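Local coordinates for cytochrome P450 (Zobellia galactanivorans, PDB 6G5O), which belongs to the cytochrome P450 superfamily and holds a haem, with water on its iron, inside a largely helical fold, at residues T68-F73 with K211-L216; V82-I86 with E199-L205; W149-G153 with F218-R222. All coordinates share one frame; numbering follows the deposited sequence.

Contact 1. Residues T68-F73 with K211-L216; sequences TRQIPF and KGVMVL. With HEM (protoporphyrin IX containing Fe), chain C.
Leu216 meets the loop 68-73 with both branches of its side chain. Its CG stands anti to the backbone N (chi1 168°), which sends CD2 to within 3.3 Å of Ile71 O and against Phe73 CB, with the haem methyl CMD also touching it. The other branch, CD1, approaches the Phe73 ring obliquely and lies 3.5 Å from Gln70 OE1. The Gln70 side chain, extended beyond CG, lays its amide over two successive helix residues: OE1 faces Leu216, while NE2 meets Val215 CG1 at 3.4 Å, the two side chains crossing at about a right angle. Ile71 likewise crosses Val213, CB to CG2 at 4.0 Å. Backbones can come this close because Gly212 has no side chain, and its CA is 3.4 Å from Arg69 O. Ile71 N donates to Gly212 O (3.2 Å, 162°), a fairly straight bond that arrives above the carbonyl plane. After the cis peptide before Pro72, the edge of the Phe73 ring points CE1 at haem O1A, 3.4 Å away. The loop thus runs along helix 207-220 and reaches the haem at Pro72 and Phe73, with Tyr83 of helix 79-92 touching Ile71 and helices 169-185 and 191-196 packing on other sides of helix 207-220.

Contact 2. Residues V82-I86 with E199-L205; sequences VYRAI and EFEGRKL. With HEM (protoporphyrin IX containing Fe), chain C.
Phe200 stacks on Tyr83 in an offset arrangement, with ring centroids 4.5 Å apart and planes at 29°. Phe200 CE1 sits over the centre of the tyrosine ring, so the CD1-CE1 side of the phenylalanine overlaps the tyrosine most closely. With chi1 at -178°, Phe200 swings its ring away from its own N and across to the helix. There Val82 CG1 touches CE1 at 3.7 Å and Ile86 CD1 lies at the ring edge, the same methyl coming 3.4 Å from Glu199 O. Leu205 CD2 closes this packed part at the edge of Tyr83, whose OH is held by Glu209. The outer side is looser and more polar. Glu201 only skirts Val82, with OE2 4.2 Å from CG2, and the Lys204–Glu199 ion pair on the hairpin is long. Arg203 NH1 bonds the carbonyl O of the next residue, Lys204, and also pairs with Glu209. Arg84 heads instead for the haem, where NH1 donates to O2D at 3.0 Å (147°). With His80, another propionate partner one helical turn earlier, it recalls the His-x-x-x-Arg pattern of the P450 C helix, packed here against a two-stranded hairpin with a type I' turn.

Contact 3. Residues W149-G153 with F218-R222; sequences WISWG and FAGGR. With HEM (protoporphyrin IX containing Fe), chain C.
Arg222 reaches out to the end of helix 145-152 and grips it through one nitrogen. A chi1 of -166° and a chain extended to NE bring the guanidinium beside backbone carbonyls. NH2 donates to Gly153 O at 2.7 Å (159°). That oxygen lies in the guanidinium plane, although the nitrogen stands above the plane of the carbonyl. A second bond from NH2, to Trp149 O at 3.2 Å, is weak and bent. Meeting a positive group here probably suits the carbonyl-rich end of the helix, where Gly153 leaves helical geometry with positive phi. The Gly-Gly-Arg-Asp-Thr sequence that ends at Thr224 matches the Gly-Gly-x-(Asp/Glu)-Thr signature of the long helix that crosses the haem in P450s, so this probably is its central part. Helix 207-220 leads through this glycine pair towards helix 223-238. Here Gly220 O accepts a hydrogen bond, at 2.8 Å, from the water on the haem iron, and also bonds Thr224; Gly221 CA comes 3.2 Å from haem CMC. Two residues before Gly220, Phe218 drives its edge into a face of Trp149 in a T-shaped pair whose planes stand at 79°. CE2 is the leading atom, 3.5 Å from Trp149 NE1 and displaced toward the rim of the indole. NE1 itself is engaged by Tyr175 OH, which helps fix the rotation of that ring. Trp152 meets the same phenylalanine from another direction, CZ3 lying 4.0 Å from Phe218 CD2, while Leu172 and Ile176 of helix 169-185 also pack on Phe218.

In the fold
Contacts 1 and 3 draw on one helix, 207-220, at adjoining places, their centres about 15 Å apart; contact 1 joins it to the loop by the propionates, while contact 3 involves helix 145-152, through residues before and after the glycines by the iron-bound water. Contact 2 lies farther out, about 14 Å from contact 1 between centres, and reaches it by direct packing: Tyr83 CG lies 3.4 Å from Ile71 CG2. Contacts 2 and 3 do not touch, their centres being about 27 Å apart and their nearest atoms about 12 Å. What unites all three is the haem: Arg84 and the 72-73 backbone approach one propionate, whereas Gly220 and Gly221 lie over the porphyrin.

Contact 1. Residues T68-F73 with K211-L216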
loop_
_atom_site.group_PDB
_atom_site.type_symbol
_atom_site.label_atom_id
_atom_site.label_comp_id
_atom_site.label_asym_id
_atom_site.label_seq_id
_atom_site.Cartn_x
_atom_site.Cartn_y
_atom_site.Cartn_z
ATOM N N THR A 68 -9.812 -13.667 12.505
ATOM C CA THR A 68 -10.367 -13.853 11.161
ATOM C C THR A 68 -9.314 -13.857 10.025
ATOM O O THR A 68 -8.520 -12.902 9.865
ATOM C CB THR A 68 -11.362 -12.727 10.870
ATOM O OG1 THR A 68 -12.328 -12.655 11.932
ATOM C CG2 THR A 68 -12.068 -12.914 9.516
ATOM N N ARG A 69 -9.340 -14.926 9.236
ATOM C CA ARG A 69 -8.416 -15.132 8.123
ATOM C C ARG A 69 -8.713 -14.136 6.997
ATOM O O ARG A 69 -9.845 -14.039 6.529
ATOM C CB ARG A 69 -8.559 -16.552 7.580
ATOM C CG ARG A 69 -7.720 -16.843 6.344
ATOM C CD ARG A 69 -7.769 -18.329 5.965
ATOM N NE ARG A 69 -7.318 -19.164 7.088
ATOM C CZ ARG A 69 -6.047 -19.331 7.494
ATOM N NH1 ARG A 69 -5.014 -18.755 6.880
ATOM N NH2 ARG A 69 -5.796 -20.092 8.547
ATOM N N GLN A 70 -7.701 -13.399 6.575
ATOM C CA GLN A 70 -7.890 -12.423 5.510
ATOM C C GLN A 70 -7.822 -13.080 4.152
ATOM O O GLN A 70 -7.104 -14.077 3.967
ATOM C CB GLN A 70 -6.922 -11.269 5.669
ATOM C CG GLN A 70 -7.313 -10.469 6.882
ATOM C CD GLN A 70 -6.510 -9.227 7.138
ATOM O OE1 GLN A 70 -5.602 -8.869 6.374
ATOM N NE2 GLN A 70 -6.858 -8.535 8.238
ATOM N N ILE A 71 -8.621 -12.571 3.220
ATOM C CA ILE A 71 -8.840 -13.202 1.912
ATOM C C ILE A 71 -8.722 -12.159 0.772
ATOM O O ILE A 71 -9.415 -11.145 0.823
ATOM C CB ILE A 71 -10.218 -13.878 1.886
ATOM C CG1 ILE A 71 -10.244 -14.993 2.963
ATOM C CG2 ILE A 71 -10.522 -14.477 0.509
ATOM C CD1 ILE A 71 -11.561 -15.716 3.107
ATOM N N PRO A 72 -7.856 -12.389 -0.234
ATOM C CA PRO A 72 -7.084 -13.635 -0.437
ATOM C C PRO A 72 -5.704 -13.708 0.225
ATOM O O PRO A 72 -4.980 -14.691 0.050
ATOM C CB PRO A 72 -6.851 -13.642 -1.971
ATOM C CG PRO A 72 -7.600 -12.513 -2.525
ATOM C CD PRO A 72 -7.741 -11.524 -1.413
ATOM N N PHE A 73 -5.364 -12.672 0.970
ATOM C CA PHE A 73 -4.065 -12.467 1.580
ATOM C C PHE A 73 -3.444 -13.641 2.341
ATOM O O PHE A 73 -2.225 -13.882 2.228
ATOM C CB PHE A 73 -4.222 -11.299 2.515
ATOM C CG PHE A 73 -2.989 -10.891 3.223
ATOM C CD1 PHE A 73 -1.820 -10.638 2.534
ATOM C CD2 PHE A 73 -3.038 -10.644 4.608
ATOM C CE1 PHE A 73 -0.701 -10.231 3.216
ATOM C CE2 PHE A 73 -1.926 -10.213 5.288
ATOM C CZ PHE A 73 -0.752 -10.009 4.580
ATOM N N LYS A 211 -15.989 -10.777 5.657
ATOM C CA LYS A 211 -15.264 -9.983 6.623
ATOM C C LYS A 211 -13.756 -10.069 6.359
ATOM O O LYS A 211 -13.022 -9.081 6.484
ATOM C CB LYS A 211 -15.595 -10.470 8.033
ATOM C CG LYS A 211 -14.896 -9.721 9.153
ATOM C CD LYS A 211 -15.254 -10.315 10.507
ATOM C CE LYS A 211 -14.470 -9.645 11.640
ATOM N NZ LYS A 211 -15.027 -9.964 12.980
ATOM N N GLY A 212 -13.310 -11.277 6.004
ATOM C CA GLY A 212 -11.940 -11.535 5.564
ATOM C C GLY A 212 -11.450 -10.642 4.404
ATOM O O GLY A 212 -10.319 -10.146 4.434
ATOM N N VAL A 213 -12.311 -10.421 3.421
ATOM C CA VAL A 213 -11.990 -9.554 2.319
ATOM C C VAL A 213 -12.038 -8.086 2.735
ATOM O O VAL A 213 -11.198 -7.284 2.322
ATOM C CB VAL A 213 -12.990 -9.744 1.155
ATOM C CG1 VAL A 213 -12.641 -8.799 -0.012
ATOM C CG2 VAL A 213 -12.995 -11.210 0.706
ATOM N N MET A 214 -13.054 -7.740 3.521
ATOM C CA MET A 214 -13.317 -6.336 3.842
ATOM C C MET A 214 -12.354 -5.722 4.854
ATOM O O MET A 214 -11.889 -4.577 4.660
ATOM C CB MET A 214 -14.763 -6.136 4.258
ATOM C CG MET A 214 -15.783 -6.343 3.161
ATOM S SD MET A 214 -15.451 -5.429 1.635
ATOM C CE MET A 214 -15.469 -3.744 2.316
ATOM N N VAL A 215 -11.981 -6.474 5.889
ATOM C CA VAL A 215 -10.959 -5.967 6.821
ATOM C C VAL A 215 -9.619 -5.734 6.097
ATOM O O VAL A 215 -8.908 -4.739 6.336
ATOM C CB VAL A 215 -10.699 -6.937 8.000
ATOM C CG1 VAL A 215 -9.494 -6.464 8.829
ATOM C CG2 VAL A 215 -11.929 -7.071 8.883
ATOM N N LEU A 216 -9.245 -6.702 5.263
ATOM C CA LEU A 216 -8.048 -6.594 4.461
ATOM C C LEU A 216 -8.080 -5.389 3.568
ATOM O O LEU A 216 -7.098 -4.699 3.447
ATOM C CB LEU A 216 -7.871 -7.831 3.609
ATOM C CG LEU A 216 -6.818 -7.780 2.499
ATOM C CD1 LEU A 216 -5.398 -7.627 3.061
ATOM C CD2 LEU A 216 -6.984 -9.043 1.639
HETATM C CHA HEM C . -1.308 -6.947 -1.461
HETATM C CHB HEM C . 1.363 -2.923 -1.527
HETATM C CHC HEM C . -2.625 -0.243 -1.861
HETATM C CHD HEM C . -5.280 -4.166 -1.172
HETATM C C1A HEM C . -0.240 -6.078 -1.475
HETATM C C2A HEM C . 1.131 -6.468 -1.437
HETATM C C3A HEM C . 1.843 -5.352 -1.467
HETATM C C4A HEM C . 0.969 -4.242 -1.504
HETATM C CMA HEM C . 3.336 -5.318 -1.465
HETATM C CAA HEM C . 1.731 -7.873 -1.427
HETATM C CBA HEM C . 1.578 -8.488 -0.045
HETATM C CGA HEM C . 2.070 -9.918 -0.022
HETATM O O1A HEM C . 1.654 -10.674 0.851
HETATM O O2A HEM C . 2.868 -10.377 -0.860
HETATM C C1B HEM C . 0.504 -1.848 -1.626
HETATM C C2B HEM C . 0.976 -0.536 -1.836
HETATM C C3B HEM C . -0.145 0.257 -1.913
HETATM C C4B HEM C . -1.307 -0.675 -1.760
HETATM C CMB HEM C . 2.411 -0.106 -1.894
HETATM C CAB HEM C . -0.344 1.682 -2.163
HETATM C CBB HEM C . 0.582 2.530 -2.565
HETATM C C1C HEM C . -3.711 -1.064 -1.710
HETATM C C2C HEM C . -5.034 -0.636 -1.603
HETATM C C3C HEM C . -5.796 -1.748 -1.348
HETATM C C4C HEM C . -4.904 -2.851 -1.335
HETATM C CMC HEM C . -5.539 0.765 -1.746
HETATM C CAC HEM C . -7.254 -1.836 -1.191
HETATM C CBC HEM C . -8.139 -0.844 -1.232
HETATM C C1D HEM C . -4.383 -5.243 -1.259
HETATM C C2D HEM C . -4.843 -6.643 -1.208
HETATM C C3D HEM C . -3.757 -7.428 -1.309
HETATM C C4D HEM C . -2.624 -6.498 -1.366
HETATM C CMD HEM C . -6.270 -7.064 -1.124
HETATM C CAD HEM C . -3.732 -8.946 -1.310
HETATM C CBD HEM C . -3.644 -9.606 -2.695
HETATM C CGD HEM C . -3.700 -11.141 -2.571
HETATM O O1D HEM C . -3.528 -11.715 -1.439
HETATM O O2D HEM C . -3.919 -11.898 -3.578
HETATM N NA HEM C . -0.324 -4.695 -1.469
HETATM N NB HEM C . -0.829 -1.885 -1.576
HETATM N NC HEM C . -3.627 -2.397 -1.519
HETATM N ND HEM C . -3.063 -5.229 -1.362
HETATM FE FE HEM C . -1.985 -3.653 -1.475
HETATM O O HOH W 1 -1.642 -3.418 0.737
#

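Contact 2. Residues V82-I86 with E199-L205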
loop_
_atom_site.group_PDB
_atom_site.type_symbol
_atom_site.label_atom_id
_atom_site.label_comp_id
_atom_site.label_asym_id
_atom_site.label_seq_id
_atom_site.Cartn_x
_atom_site.Cartn_y
_atom_site.Cartn_z
ATOM N N VAL A 82 -9.037 -19.084 -6.764
ATOM C CA VAL A 82 -10.490 -19.106 -6.789
ATOM C C VAL A 82 -11.081 -17.859 -6.071
ATOM O O VAL A 82 -11.902 -17.153 -6.653
ATOM C CB VAL A 82 -11.050 -20.391 -6.126
ATOM C CG1 VAL A 82 -12.573 -20.378 -6.163
ATOM C CG2 VAL A 82 -10.533 -21.679 -6.804
ATOM N N TYR A 83 -10.677 -17.573 -4.824
ATOM C CA TYR A 83 -11.141 -16.345 -4.144
ATOM C C TYR A 83 -10.719 -15.085 -4.956
ATOM O O TYR A 83 -11.435 -14.103 -5.063
ATOM C CB TYR A 83 -10.521 -16.215 -2.772
ATOM C CG TYR A 83 -11.130 -17.035 -1.657
ATOM C CD1 TYR A 83 -12.479 -16.917 -1.350
ATOM C CD2 TYR A 83 -10.345 -17.870 -0.872
ATOM C CE1 TYR A 83 -13.034 -17.619 -0.299
ATOM C CE2 TYR A 83 -10.894 -18.594 0.178
ATOM C CZ TYR A 83 -12.245 -18.459 0.461
ATOM O OH TYR A 83 -12.840 -19.150 1.485
ATOM N N ARG A 84 -9.508 -15.129 -5.469
ATOM C CA ARG A 84 -8.966 -14.017 -6.205
ATOM C C ARG A 84 -9.801 -13.727 -7.461
ATOM O O ARG A 84 -10.076 -12.563 -7.749
ATOM C CB ARG A 84 -7.498 -14.234 -6.554
ATOM C CG ARG A 84 -6.961 -12.936 -7.174
ATOM C CD ARG A 84 -5.510 -12.655 -6.886
ATOM N NE ARG A 84 -5.084 -11.578 -7.734
ATOM C CZ ARG A 84 -4.110 -10.722 -7.466
ATOM N NH1 ARG A 84 -3.450 -10.765 -6.321
ATOM N NH2 ARG A 84 -3.845 -9.769 -8.363
ATOM N N ALA A 85 -10.232 -14.775 -8.181
ATOM C CA ALA A 85 -11.080 -14.602 -9.390
ATOM C C ALA A 85 -12.438 -14.022 -9.056
ATOM O O ALA A 85 -13.011 -13.289 -9.868
ATOM C CB ALA A 85 -11.267 -15.924 -10.151
ATOM N N ILE A 86 -12.953 -14.317 -7.861
ATOM C CA ILE A 86 -14.169 -13.663 -7.397
ATOM C C ILE A 86 -14.024 -12.145 -7.234
ATOM O O ILE A 86 -14.878 -11.409 -7.660
ATOM C CB ILE A 86 -14.635 -14.198 -6.034
ATOM C CG1 ILE A 86 -15.166 -15.617 -6.154
ATOM C CG2 ILE A 86 -15.761 -13.319 -5.482
ATOM C CD1 ILE A 86 -15.127 -16.363 -4.828
ATOM N N GLU A 199 -19.970 -16.139 -5.554
ATOM C CA GLU A 199 -19.932 -17.595 -5.383
ATOM C C GLU A 199 -18.555 -18.194 -5.438
ATOM O O GLU A 199 -17.755 -17.839 -6.306
ATOM C CB GLU A 199 -20.778 -18.260 -6.453
ATOM C CG GLU A 199 -22.188 -17.722 -6.472
ATOM C CD GLU A 199 -23.131 -18.594 -7.259
ATOM O OE1 GLU A 199 -22.655 -19.249 -8.232
ATOM O OE2 GLU A 199 -24.337 -18.605 -6.882
ATOM N N PHE A 200 -18.324 -19.106 -4.494
ATOM C CA PHE A 200 -17.118 -19.860 -4.354
ATOM C C PHE A 200 -17.563 -21.279 -4.636
ATOM O O PHE A 200 -18.203 -21.903 -3.776
ATOM C CB PHE A 200 -16.661 -19.749 -2.895
ATOM C CG PHE A 200 -15.388 -20.451 -2.574
ATOM C CD1 PHE A 200 -14.178 -19.839 -2.826
ATOM C CD2 PHE A 200 -15.391 -21.721 -2.001
ATOM C CE1 PHE A 200 -12.979 -20.474 -2.523
ATOM C CE2 PHE A 200 -14.203 -22.359 -1.706
ATOM C CZ PHE A 200 -12.992 -21.729 -1.957
ATOM N N GLU A 201 -17.235 -21.806 -5.797
ATOM C CA GLU A 201 -17.586 -23.193 -6.146
ATOM C C GLU A 201 -19.070 -23.459 -5.884
ATOM O O GLU A 201 -19.458 -24.354 -5.122
ATOM C CB GLU A 201 -16.665 -24.200 -5.432
ATOM C CG GLU A 201 -15.301 -24.306 -6.121
ATOM C CD GLU A 201 -14.205 -24.975 -5.286
ATOM O OE1 GLU A 201 -14.512 -25.544 -4.196
ATOM O OE2 GLU A 201 -13.025 -24.905 -5.728
ATOM N N GLY A 202 -19.888 -22.608 -6.487
ATOM C CA GLY A 202 -21.326 -22.726 -6.420
ATOM C C GLY A 202 -22.084 -22.389 -5.141
ATOM O O GLY A 202 -23.292 -22.475 -5.149
ATOM N N ARG A 203 -21.415 -22.046 -4.035
ATOM C CA ARG A 203 -22.131 -21.495 -2.873
ATOM C C ARG A 203 -21.753 -20.031 -2.573
ATOM O O ARG A 203 -20.638 -19.569 -2.856
ATOM C CB ARG A 203 -21.939 -22.348 -1.621
ATOM C CG ARG A 203 -20.505 -22.525 -1.199
ATOM C CD ARG A 203 -20.298 -22.410 0.297
ATOM N NE ARG A 203 -18.861 -22.397 0.586
ATOM C CZ ARG A 203 -18.142 -21.342 0.970
ATOM N NH1 ARG A 203 -18.712 -20.167 1.175
ATOM N NH2 ARG A 203 -16.840 -21.484 1.216
ATOM N N LYS A 204 -22.688 -19.334 -1.936
ATOM C CA LYS A 204 -22.499 -17.944 -1.611
ATOM C C LYS A 204 -21.428 -17.853 -0.552
ATOM O O LYS A 204 -21.269 -18.752 0.251
ATOM C CB LYS A 204 -23.780 -17.299 -1.098
ATOM C CG LYS A 204 -24.952 -17.345 -2.057
ATOM C CD LYS A 204 -24.803 -16.542 -3.360
ATOM C CE LYS A 204 -26.202 -16.126 -3.858
ATOM N NZ LYS A 204 -26.248 -15.877 -5.326
ATOM N N LEU A 205 -20.675 -16.764 -0.566
ATOM C CA LEU A 205 -19.670 -16.515 0.473
ATOM C C LEU A 205 -20.407 -16.329 1.787
ATOM O O LEU A 205 -21.515 -15.792 1.782
ATOM C CB LEU A 205 -18.812 -15.282 0.150
ATOM C CG LEU A 205 -17.915 -15.305 -1.096
ATOM C CD1 LEU A 205 -17.136 -14.018 -1.294
ATOM C CD2 LEU A 205 -16.956 -16.474 -1.045
HETATM C CHA HEM C . -1.308 -6.947 -1.461
HETATM C CHB HEM C . 1.363 -2.923 -1.527
HETATM C CHC HEM C . -2.625 -0.243 -1.861
HETATM C CHD HEM C . -5.280 -4.166 -1.172
HETATM C C1A HEM C . -0.240 -6.078 -1.475
HETATM C C2A HEM C . 1.131 -6.468 -1.437
HETATM C C3A HEM C . 1.843 -5.352 -1.467
HETATM C C4A HEM C . 0.969 -4.242 -1.504
HETATM C CMA HEM C . 3.336 -5.318 -1.465
HETATM C CAA HEM C . 1.731 -7.873 -1.427
HETATM C CBA HEM C . 1.578 -8.488 -0.045
HETATM C CGA HEM C . 2.070 -9.918 -0.022
HETATM O O1A HEM C . 1.654 -10.674 0.851
HETATM O O2A HEM C . 2.868 -10.377 -0.860
HETATM C C1B HEM C . 0.504 -1.848 -1.626
HETATM C C2B HEM C . 0.976 -0.536 -1.836
HETATM C C3B HEM C . -0.145 0.257 -1.913
HETATM C C4B HEM C . -1.307 -0.675 -1.760
HETATM C CMB HEM C . 2.411 -0.106 -1.894
HETATM C CAB HEM C . -0.344 1.682 -2.163
HETATM C CBB HEM C . 0.582 2.530 -2.565
HETATM C C1C HEM C . -3.711 -1.064 -1.710
HETATM C C2C HEM C . -5.034 -0.636 -1.603
HETATM C C3C HEM C . -5.796 -1.748 -1.348
HETATM C C4C HEM C . -4.904 -2.851 -1.335
HETATM C CMC HEM C . -5.539 0.765 -1.746
HETATM C CAC HEM C . -7.254 -1.836 -1.191
HETATM C CBC HEM C . -8.139 -0.844 -1.232
HETATM C C1D HEM C . -4.383 -5.243 -1.259
HETATM C C2D HEM C . -4.843 -6.643 -1.208
HETATM C C3D HEM C . -3.757 -7.428 -1.309
HETATM C C4D HEM C . -2.624 -6.498 -1.366
HETATM C CMD HEM C . -6.270 -7.064 -1.124
HETATM C CAD HEM C . -3.732 -8.946 -1.310
HETATM C CBD HEM C . -3.644 -9.606 -2.695
HETATM C CGD HEM C . -3.700 -11.141 -2.571
HETATM O O1D HEM C . -3.528 -11.715 -1.439
HETATM O O2D HEM C . -3.919 -11.898 -3.578
HETATM N NA HEM C . -0.324 -4.695 -1.469
HETATM N NB HEM C . -0.829 -1.885 -1.576
HETATM N NC HEM C . -3.627 -2.397 -1.519
HETATM N ND HEM C . -3.063 -5.229 -1.362
HETATM FE FE HEM C . -1.985 -3.653 -1.475
HETATM O O HOH W 1 -1.642 -3.418 0.737
#

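Contact 3. Residues W149-G153 with F218-R222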
loop_
_atom_site.group_PDB
_atom_site.type_symbol
_atom_site.label_atom_id
_atom_site.label_comp_id
_atom_site.label_asym_id
_atom_site.label_seq_id
_atom_site.Cartn_x
_atom_site.Cartn_y
_atom_site.Cartn_z
ATOM N N TRP A 149 -14.625 7.398 8.328
ATOM C CA TRP A 149 -13.240 6.933 8.175
ATOM C C TRP A 149 -12.245 8.039 8.537
ATOM O O TRP A 149 -11.238 7.791 9.185
ATOM C CB TRP A 149 -13.013 6.380 6.756
ATOM C CG TRP A 149 -14.036 5.353 6.388
ATOM C CD1 TRP A 149 -14.696 4.523 7.241
ATOM C CD2 TRP A 149 -14.550 5.076 5.085
ATOM N NE1 TRP A 149 -15.600 3.760 6.552
ATOM C CE2 TRP A 149 -15.510 4.063 5.225
ATOM C CE3 TRP A 149 -14.284 5.590 3.810
ATOM C CZ2 TRP A 149 -16.204 3.541 4.148
ATOM C CZ3 TRP A 149 -14.945 5.070 2.741
ATOM C CH2 TRP A 149 -15.913 4.059 2.911
ATOM N N ILE A 150 -12.537 9.249 8.145
ATOM C CA ILE A 150 -11.687 10.374 8.554
ATOM C C ILE A 150 -11.615 10.564 10.086
ATOM O O ILE A 150 -10.538 10.808 10.625
ATOM C CB ILE A 150 -12.152 11.669 7.890
ATOM C CG1 ILE A 150 -11.891 11.589 6.389
ATOM C CG2 ILE A 150 -11.411 12.863 8.487
ATOM C CD1 ILE A 150 -12.719 12.559 5.573
ATOM N N SER A 151 -12.742 10.403 10.782
ATOM C CA SER A 151 -12.768 10.468 12.264
ATOM C C SER A 151 -11.882 9.480 12.972
ATOM O O SER A 151 -11.379 9.773 14.053
ATOM C CB SER A 151 -14.192 10.273 12.793
ATOM O OG SER A 151 -14.956 11.436 12.527
ATOM N N TRP A 152 -11.698 8.295 12.409
ATOM C CA TRP A 152 -10.770 7.339 12.998
ATOM C C TRP A 152 -9.333 7.881 13.110
ATOM O O TRP A 152 -8.592 7.469 13.993
ATOM C CB TRP A 152 -10.729 6.066 12.153
ATOM C CG TRP A 152 -12.009 5.285 12.082
ATOM C CD1 TRP A 152 -13.070 5.371 12.926
ATOM C CD2 TRP A 152 -12.332 4.259 11.140
ATOM N NE1 TRP A 152 -14.049 4.484 12.558
ATOM C CE2 TRP A 152 -13.617 3.776 11.474
ATOM C CE3 TRP A 152 -11.662 3.694 10.049
ATOM C CZ2 TRP A 152 -14.249 2.772 10.753
ATOM C CZ3 TRP A 152 -12.288 2.675 9.338
ATOM C CH2 TRP A 152 -13.570 2.232 9.690
ATOM N N GLY A 153 -8.915 8.769 12.211
ATOM C CA GLY A 153 -7.561 9.322 12.261
ATOM C C GLY A 153 -6.480 8.367 11.757
ATOM O O GLY A 153 -6.768 7.253 11.332
ATOM N N PHE A 218 -9.838 -2.477 3.929
ATOM C CA PHE A 218 -9.644 -1.263 4.726
ATOM C C PHE A 218 -8.217 -1.094 5.194
ATOM O O PHE A 218 -7.664 0.017 5.131
ATOM C CB PHE A 218 -10.541 -1.225 5.964
ATOM C CG PHE A 218 -11.882 -0.663 5.696
ATOM C CD1 PHE A 218 -12.893 -1.473 5.242
ATOM C CD2 PHE A 218 -12.116 0.697 5.837
ATOM C CE1 PHE A 218 -14.145 -0.932 4.961
ATOM C CE2 PHE A 218 -13.375 1.237 5.585
ATOM C CZ PHE A 218 -14.394 0.421 5.142
ATOM N N ALA A 219 -7.607 -2.174 5.648
ATOM C CA ALA A 219 -6.274 -2.060 6.225
ATOM C C ALA A 219 -5.133 -1.916 5.197
ATOM O O ALA A 219 -4.151 -1.224 5.455
ATOM C CB ALA A 219 -6.002 -3.246 7.141
ATOM N N GLY A 220 -5.236 -2.609 4.064
ATOM C CA GLY A 220 -4.153 -2.677 3.101
ATOM C C GLY A 220 -3.975 -1.386 2.308
ATOM O O GLY A 220 -2.908 -1.126 1.791
ATOM N N GLY A 221 -5.029 -0.605 2.179
ATOM C CA GLY A 221 -4.989 0.607 1.424
ATOM C C GLY A 221 -4.926 1.896 2.225
ATOM O O GLY A 221 -4.986 2.979 1.642
ATOM N N ARG A 222 -4.884 1.811 3.551
ATOM C CA ARG A 222 -5.012 3.030 4.363
ATOM C C ARG A 222 -3.668 3.775 4.482
ATOM O O ARG A 222 -3.510 4.829 3.872
ATOM C CB ARG A 222 -5.606 2.733 5.753
ATOM C CG ARG A 222 -6.067 4.004 6.458
ATOM C CD ARG A 222 -7.054 3.674 7.560
ATOM N NE ARG A 222 -7.307 4.818 8.448
ATOM C CZ ARG A 222 -8.117 5.832 8.175
ATOM N NH1 ARG A 222 -8.800 5.909 7.013
ATOM N NH2 ARG A 222 -8.250 6.782 9.079
HETATM C CHA HEM C . -1.308 -6.947 -1.461
HETATM C CHB HEM C . 1.363 -2.923 -1.527
HETATM C CHC HEM C . -2.625 -0.243 -1.861
HETATM C CHD HEM C . -5.280 -4.166 -1.172
HETATM C C1A HEM C . -0.240 -6.078 -1.475
HETATM C C2A HEM C . 1.131 -6.468 -1.437
HETATM C C3A HEM C . 1.843 -5.352 -1.467
HETATM C C4A HEM C . 0.969 -4.242 -1.504
HETATM C CMA HEM C . 3.336 -5.318 -1.465
HETATM C CAA HEM C . 1.731 -7.873 -1.427
HETATM C CBA HEM C . 1.578 -8.488 -0.045
HETATM C CGA HEM C . 2.070 -9.918 -0.022
HETATM O O1A HEM C . 1.654 -10.674 0.851
HETATM O O2A HEM C . 2.868 -10.377 -0.860
HETATM C C1B HEM C . 0.504 -1.848 -1.626
HETATM C C2B HEM C . 0.976 -0.536 -1.836
HETATM C C3B HEM C . -0.145 0.257 -1.913
HETATM C C4B HEM C . -1.307 -0.675 -1.760
HETATM C CMB HEM C . 2.411 -0.106 -1.894
HETATM C CAB HEM C . -0.344 1.682 -2.163
HETATM C CBB HEM C . 0.582 2.530 -2.565
HETATM C C1C HEM C . -3.711 -1.064 -1.710
HETATM C C2C HEM C . -5.034 -0.636 -1.603
HETATM C C3C HEM C . -5.796 -1.748 -1.348
HETATM C C4C HEM C . -4.904 -2.851 -1.335
HETATM C CMC HEM C . -5.539 0.765 -1.746
HETATM C CAC HEM C . -7.254 -1.836 -1.191
HETATM C CBC HEM C . -8.139 -0.844 -1.232
HETATM C C1D HEM C . -4.383 -5.243 -1.259
HETATM C C2D HEM C . -4.843 -6.643 -1.208
HETATM C C3D HEM C . -3.757 -7.428 -1.309
HETATM C C4D HEM C . -2.624 -6.498 -1.366
HETATM C CMD HEM C . -6.270 -7.064 -1.124
HETATM C CAD HEM C . -3.732 -8.946 -1.310
HETATM C CBD HEM C . -3.644 -9.606 -2.695
HETATM C CGD HEM C . -3.700 -11.141 -2.571
HETATM O O1D HEM C . -3.528 -11.715 -1.439
HETATM O O2D HEM C . -3.919 -11.898 -3.578
HETATM N NA HEM C . -0.324 -4.695 -1.469
HETATM N NB HEM C . -0.829 -1.885 -1.576
HETATM N NC HEM C . -3.627 -2.397 -1.519
HETATM N ND HEM C . -3.063 -5.229 -1.362
HETATM FE FE HEM C . -1.985 -3.653 -1.475
HETATM O O HOH W 1 -1.642 -3.418 0.737
#